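Local coordinates for FixK2 protein (PDB 4I2O) that probably acts as a DNA-binding transcription regulator of the CRP/FNR superfamily, linked to nitrogen fixation in Bradyrhizobium japonicum, at residues L202-L205 and H206-I210; L221-R224 and Q225-H228. The protein carries 1 engineered substitution. One frame throughout, in Å; residues are numbered along the deposited sequence.

Interaction 1: L202-L205 and H206-I210; sequences LSQL and HTQGI. With nucleotides of chain C.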
loop_
_atom_site.group_PDB
_atom_site.type_symbol
_atom_site.label_atom_id
_atom_site.label_comp_id
_atom_site.label_asym_id
_atom_site.label_seq_id
_atom_site.Cartn_x
_atom_site.Cartn_y
_atom_site.Cartn_z
ATOM N N LEU A 202 -9.921 6.819 21.434
ATOM C CA LEU A 202 -10.903 7.929 21.322
ATOM C C LEU A 202 -11.370 8.409 22.691
ATOM O O LEU A 202 -11.498 9.616 22.927
ATOM C CB LEU A 202 -12.103 7.514 20.467
ATOM C CG LEU A 202 -11.768 7.244 19.024
ATOM C CD1 LEU A 202 -13.050 6.671 18.351
ATOM C CD2 LEU A 202 -11.348 8.555 18.305
ATOM N N SER A 203 -11.613 7.480 23.612
ATOM C CA SER A 203 -11.965 7.882 24.983
ATOM C C SER A 203 -10.901 8.723 25.650
ATOM O O SER A 203 -11.188 9.703 26.323
ATOM C CB SER A 203 -12.282 6.674 25.883
ATOM O OG SER A 203 -13.524 6.059 25.530
ATOM N N GLN A 204 -9.651 8.310 25.476
ATOM C CA GLN A 204 -8.559 9.052 26.038
ATOM C C GLN A 204 -8.434 10.464 25.448
ATOM O O GLN A 204 -8.180 11.417 26.207
ATOM C CB GLN A 204 -7.269 8.225 25.804
ATOM C CG GLN A 204 -6.008 8.786 26.406
ATOM C CD GLN A 204 -4.828 7.878 26.105
ATOM O OE1 GLN A 204 -5.017 6.701 25.754
ATOM N NE2 GLN A 204 -3.612 8.420 26.198
ATOM N N LEU A 205 -8.610 10.591 24.118
ATOM C CA LEU A 205 -8.498 11.908 23.438
ATOM C C LEU A 205 -9.607 12.819 23.933
ATOM O O LEU A 205 -9.395 14.032 24.158
ATOM C CB LEU A 205 -8.560 11.775 21.898
ATOM C CG LEU A 205 -7.409 10.962 21.295
ATOM C CD1 LEU A 205 -7.702 10.609 19.782
ATOM C CD2 LEU A 205 -6.117 11.784 21.460
ATOM N N HIS A 206 -10.791 12.230 24.111
ATOM C CA HIS A 206 -11.919 12.976 24.688
ATOM C C HIS A 206 -11.616 13.506 26.084
ATOM O O HIS A 206 -11.867 14.686 26.398
ATOM C CB HIS A 206 -13.159 12.096 24.735
ATOM C CG HIS A 206 -14.369 12.802 25.294
ATOM N ND1 HIS A 206 -14.985 12.410 26.453
ATOM C CD2 HIS A 206 -15.063 13.879 24.841
ATOM C CE1 HIS A 206 -15.999 13.233 26.718
ATOM N NE2 HIS A 206 -16.075 14.123 25.740
ATOM N N THR A 207 -11.105 12.637 26.947
ATOM C CA THR A 207 -10.866 12.994 28.359
ATOM C C THR A 207 -9.788 14.078 28.440
ATOM O O THR A 207 -9.851 14.958 29.283
ATOM C CB THR A 207 -10.407 11.749 29.155
ATOM O OG1 THR A 207 -11.510 10.840 29.275
ATOM C CG2 THR A 207 -9.929 12.137 30.534
ATOM N N GLN A 208 -8.839 14.056 27.498
ATOM C CA GLN A 208 -7.766 15.068 27.471
ATOM C C GLN A 208 -8.197 16.402 26.839
ATOM O O GLN A 208 -7.416 17.351 26.839
ATOM C CB GLN A 208 -6.557 14.536 26.689
ATOM C CG GLN A 208 -5.605 13.643 27.492
ATOM C CD GLN A 208 -4.789 12.747 26.585
ATOM O OE1 GLN A 208 -4.718 11.543 26.802
ATOM N NE2 GLN A 208 -4.171 13.328 25.557
ATOM N N GLY A 209 -9.410 16.472 26.283
ATOM C CA GLY A 209 -9.907 17.726 25.727
ATOM C C GLY A 209 -9.530 17.886 24.252
ATOM O O GLY A 209 -9.756 18.948 23.651
ATOM N N ILE A 210 -8.970 16.840 23.656
ATOM C CA ILE A 210 -8.602 16.925 22.241
ATOM C C ILE A 210 -9.739 16.816 21.243
ATOM O O ILE A 210 -9.691 17.452 20.182
ATOM C CB ILE A 210 -7.404 16.004 21.919
ATOM C CG1 ILE A 210 -6.206 16.466 22.736
ATOM C CG2 ILE A 210 -7.073 16.023 20.398
ATOM C CD1 ILE A 210 -5.022 15.443 22.677
ATOM P P DT C 9 -15.827 5.158 28.402
ATOM O OP1 DT C 9 -16.367 6.242 29.246
ATOM O OP2 DT C 9 -14.603 5.346 27.589
ATOM O "O5'" DT C 9 -15.510 3.839 29.260
ATOM C "C5'" DT C 9 -16.500 3.397 30.263
ATOM C "C4'" DT C 9 -16.005 2.027 30.668
ATOM O "O4'" DT C 9 -16.020 1.079 29.565
ATOM C "C3'" DT C 9 -14.560 1.997 31.164
ATOM O "O3'" DT C 9 -14.669 1.809 32.578
ATOM C "C2'" DT C 9 -13.960 0.761 30.530
ATOM C "C1'" DT C 9 -15.143 0.036 29.934
ATOM N N1 DT C 9 -14.920 -0.758 28.678
ATOM C C2 DT C 9 -15.390 -2.069 28.684
ATOM O O2 DT C 9 -15.914 -2.623 29.668
ATOM N N3 DT C 9 -15.217 -2.757 27.519
ATOM C C4 DT C 9 -14.670 -2.270 26.350
ATOM O O4 DT C 9 -14.592 -2.985 25.343
ATOM C C5 DT C 9 -14.213 -0.897 26.384
ATOM C C7 DT C 9 -13.585 -0.305 25.118
ATOM C C6 DT C 9 -14.398 -0.194 27.517
HETATM O O HOH W 1 -14.039 9.721 27.216
#

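Interaction 2: L221-R224 and Q225-H228; sequences LRNR and QRLH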
loop_
_atom_site.group_PDB
_atom_site.type_symbol
_atom_site.label_atom_id
_atom_site.label_comp_id
_atom_site.label_asym_id
_atom_site.label_seq_id
_atom_site.Cartn_x
_atom_site.Cartn_y
_atom_site.Cartn_z
ATOM N N LEU A 221 -12.892 17.959 16.356
ATOM C CA LEU A 221 -11.518 18.093 16.858
ATOM C C LEU A 221 -11.351 19.465 17.487
ATOM O O LEU A 221 -11.570 20.495 16.842
ATOM C CB LEU A 221 -10.487 17.939 15.732
ATOM C CG LEU A 221 -10.576 16.635 14.983
ATOM C CD1 LEU A 221 -9.396 16.613 13.963
ATOM C CD2 LEU A 221 -10.421 15.478 16.020
ATOM N N ARG A 222 -10.959 19.481 18.748
ATOM C CA ARG A 222 -10.808 20.743 19.478
ATOM C C ARG A 222 -9.407 21.347 19.404
ATOM O O ARG A 222 -9.239 22.565 19.603
ATOM C CB ARG A 222 -11.180 20.557 20.957
ATOM C CG ARG A 222 -12.550 19.934 21.158
ATOM C CD ARG A 222 -13.257 20.555 22.327
ATOM N NE ARG A 222 -14.609 20.033 22.468
ATOM C CZ ARG A 222 -15.649 20.443 21.749
ATOM N NH1 ARG A 222 -15.487 21.387 20.829
ATOM N NH2 ARG A 222 -16.853 19.911 21.954
ATOM N N ASN A 223 -8.397 20.498 19.162
ATOM C CA ASN A 223 -7.023 20.978 19.000
ATOM C C ASN A 223 -6.295 20.090 18.001
ATOM O O ASN A 223 -5.800 19.008 18.381
ATOM C CB ASN A 223 -6.297 20.925 20.333
ATOM C CG ASN A 223 -4.960 21.663 20.305
ATOM O OD1 ASN A 223 -4.294 21.766 19.268
ATOM N ND2 ASN A 223 -4.578 22.198 21.451
ATOM N N ARG A 224 -6.246 20.511 16.728
ATOM C CA ARG A 224 -5.623 19.684 15.705
ATOM C C ARG A 224 -4.120 19.606 15.950
ATOM O O ARG A 224 -3.512 18.584 15.683
ATOM C CB ARG A 224 -5.929 20.212 14.284
ATOM C CG ARG A 224 -7.436 20.168 13.961
ATOM C CD ARG A 224 -7.796 20.889 12.636
ATOM N NE ARG A 224 -9.177 20.618 12.259
ATOM C CZ ARG A 224 -10.233 21.157 12.883
ATOM N NH1 ARG A 224 -10.039 21.993 13.902
ATOM N NH2 ARG A 224 -11.478 20.860 12.501
ATOM N N GLN A 225 -3.520 20.673 16.457
ATOM C CA GLN A 225 -2.073 20.636 16.718
ATOM C C GLN A 225 -1.719 19.564 17.739
ATOM O O GLN A 225 -0.764 18.776 17.529
ATOM C CB GLN A 225 -1.562 22.008 17.182
ATOM C CG GLN A 225 -0.039 22.125 17.250
ATOM C CD GLN A 225 0.628 21.749 15.939
ATOM O OE1 GLN A 225 0.367 22.373 14.891
ATOM N NE2 GLN A 225 1.483 20.721 15.978
ATOM N N ARG A 226 -2.462 19.514 18.843
ATOM C CA ARG A 226 -2.172 18.476 19.835
ATOM C C ARG A 226 -2.329 17.098 19.257
ATOM O O ARG A 226 -1.595 16.177 19.600
ATOM C CB ARG A 226 -3.051 18.610 21.072
ATOM C CG ARG A 226 -2.543 19.649 22.055
ATOM C CD ARG A 226 -3.515 19.867 23.223
ATOM N NE ARG A 226 -3.525 18.756 24.170
ATOM C CZ ARG A 226 -4.547 18.496 24.977
ATOM N NH1 ARG A 226 -5.648 19.262 24.928
ATOM N NH2 ARG A 226 -4.475 17.463 25.809
ATOM N N LEU A 227 -3.312 16.928 18.380
ATOM C CA LEU A 227 -3.532 15.615 17.779
ATOM C C LEU A 227 -2.440 15.293 16.767
ATOM O O LEU A 227 -2.018 14.127 16.652
ATOM C CB LEU A 227 -4.936 15.554 17.116
ATOM C CG LEU A 227 -5.537 14.228 16.708
ATOM C CD1 LEU A 227 -5.779 13.357 17.947
ATOM C CD2 LEU A 227 -6.848 14.456 15.929
ATOM N N HIS A 228 -1.995 16.304 16.009
ATOM C CA HIS A 228 -0.883 16.108 15.077
ATOM C C HIS A 228 0.340 15.679 15.884
ATOM O O HIS A 228 1.142 14.859 15.417
ATOM C CB HIS A 228 -0.484 17.434 14.437
ATOM C CG HIS A 228 -0.581 17.458 12.951
ATOM N ND1 HIS A 228 0.341 16.838 12.136
ATOM C CD2 HIS A 228 -1.482 18.059 12.127
ATOM C CE1 HIS A 228 0.003 17.044 10.871
ATOM N NE2 HIS A 228 -1.101 17.776 10.838
#

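Interaction 1: L202-L205 and H206-I210
The carbonyl oxygen of Ser203 is gripped by three donors. Thr207 N reaches Ser203 O at 3.0 Å in the usual helical bond, while the hydroxyl Thr207 OG1 adds a second bond to Ser203 O at 3.2 Å from the opposite face of the carbonyl plane. Water 1 supplies the third, donating to Ser203 O at 3.0 Å. The threonine hydroxyl folds back over its own helix because OG1 lies beside the backbone N and anti to the carbonyl carbon (chi1 -70°). The same water sits in the plane of the His206 ring, at its edge, 3.0 Å from His206 ND1, and so bridges the imidazole to the backbone one turn earlier. By sequence family and fold, helix 195-207 is the second, recognition helix of the CRP-type helix-turn-helix, and Ser203 faces the DNA: its OG donates to OP2 of the phosphate of nucleotide DT9 of chain C, at a modelled separation short enough to make the exact length doubtful. Further along, the side chains of Gln204 and Gln208 run side by side in the same direction. Their amides are turned 57° apart and share a weak bond, Gln204 NE2 to Gln208 OE1, at 3.4 Å. The helix ends in a Schellman motif. Gly209 has a positive phi (89°), which glycine adopts without steric cost, Ile210 N donates to Leu205 O at 2.9 Å, and within the turn Gly209 N donates to His206 O at 3.0 Å. The reversal carries Ile210 back towards the buried face of the helix, where its CD1 lies 4.0 Å from Leu205 CD2, the two side chains crossing obliquely; Leu227 and Leu230 pack against both.

Interaction 2: L221-R224 and Q225-H228
Leu227 N donates to Asn223 O at 3.2 Å and His228 N to Arg224 O at 2.8 Å, so the i to i+4 bonds of helix 224-228 begin at the carbonyl of Asn223, which holds the N-cap position. The cap itself is made by the asparagine side chain: Arg226 N donates to Asn223 OD1 at 2.9 Å with a nearly straight N-H...O angle of 166°. The donor stands 67° out of the carbonyl plane, so the amide meets this N-H with the face of its C=O and not with a lone pair. With CG anti to the backbone N (chi1 -169°), the amide swings over the first turn, within reach of Arg226 N. Its other branch rests on the aliphatic part of Arg226, Asn223 ND2 lying 3.1 Å from Arg226 CD, and the two side chains cross at about a right angle. A leucine in place of Asn223 would probably leave the Arg226 N-H without its side-chain acceptor. On the buried side, Leu221, at the end of strand 218-221, brings CD2 to 3.7 Å from Leu227 CD2, again nearly at right angles, and Leu227 also packs on Ala162, Leu165 and Leu166 of helix 157-172. The guanidinium of Arg224 lies with one face over Leu221 CB. The cap is therefore a neutral amide oxygen accepting the N-H of Arg226 at the positive end of the helix dipole, which is likely to be electrostatically favourable, while Arg224 NE makes a salt bridge to Asp169 and Arg226 NH2 bonds to Gln208 O.

Followed from the N terminus, the chain completes interaction 1 at the end of helix 195-207, then runs through strands 211-213 and 218-221 before interaction 2 opens. Each contact is local, one turning the chain out of a helix and the other starting helix 224-228; they stand in series, neither nested nor crossed. The hairpin between them, the wing of the CRP-type DNA-binding domain, brings them together: the centres of interaction 1 and interaction 2 are 11 Å apart. Ile210 O and Arg222 N, 2.8 Å apart, probably form a hydrogen bond at the base of that hairpin, and Ile210 CG1 packs on Arg226 CZ at 3.4 Å. The DNA-facing helix is thereby tied to the final short helix, and both pack on helix 157-172.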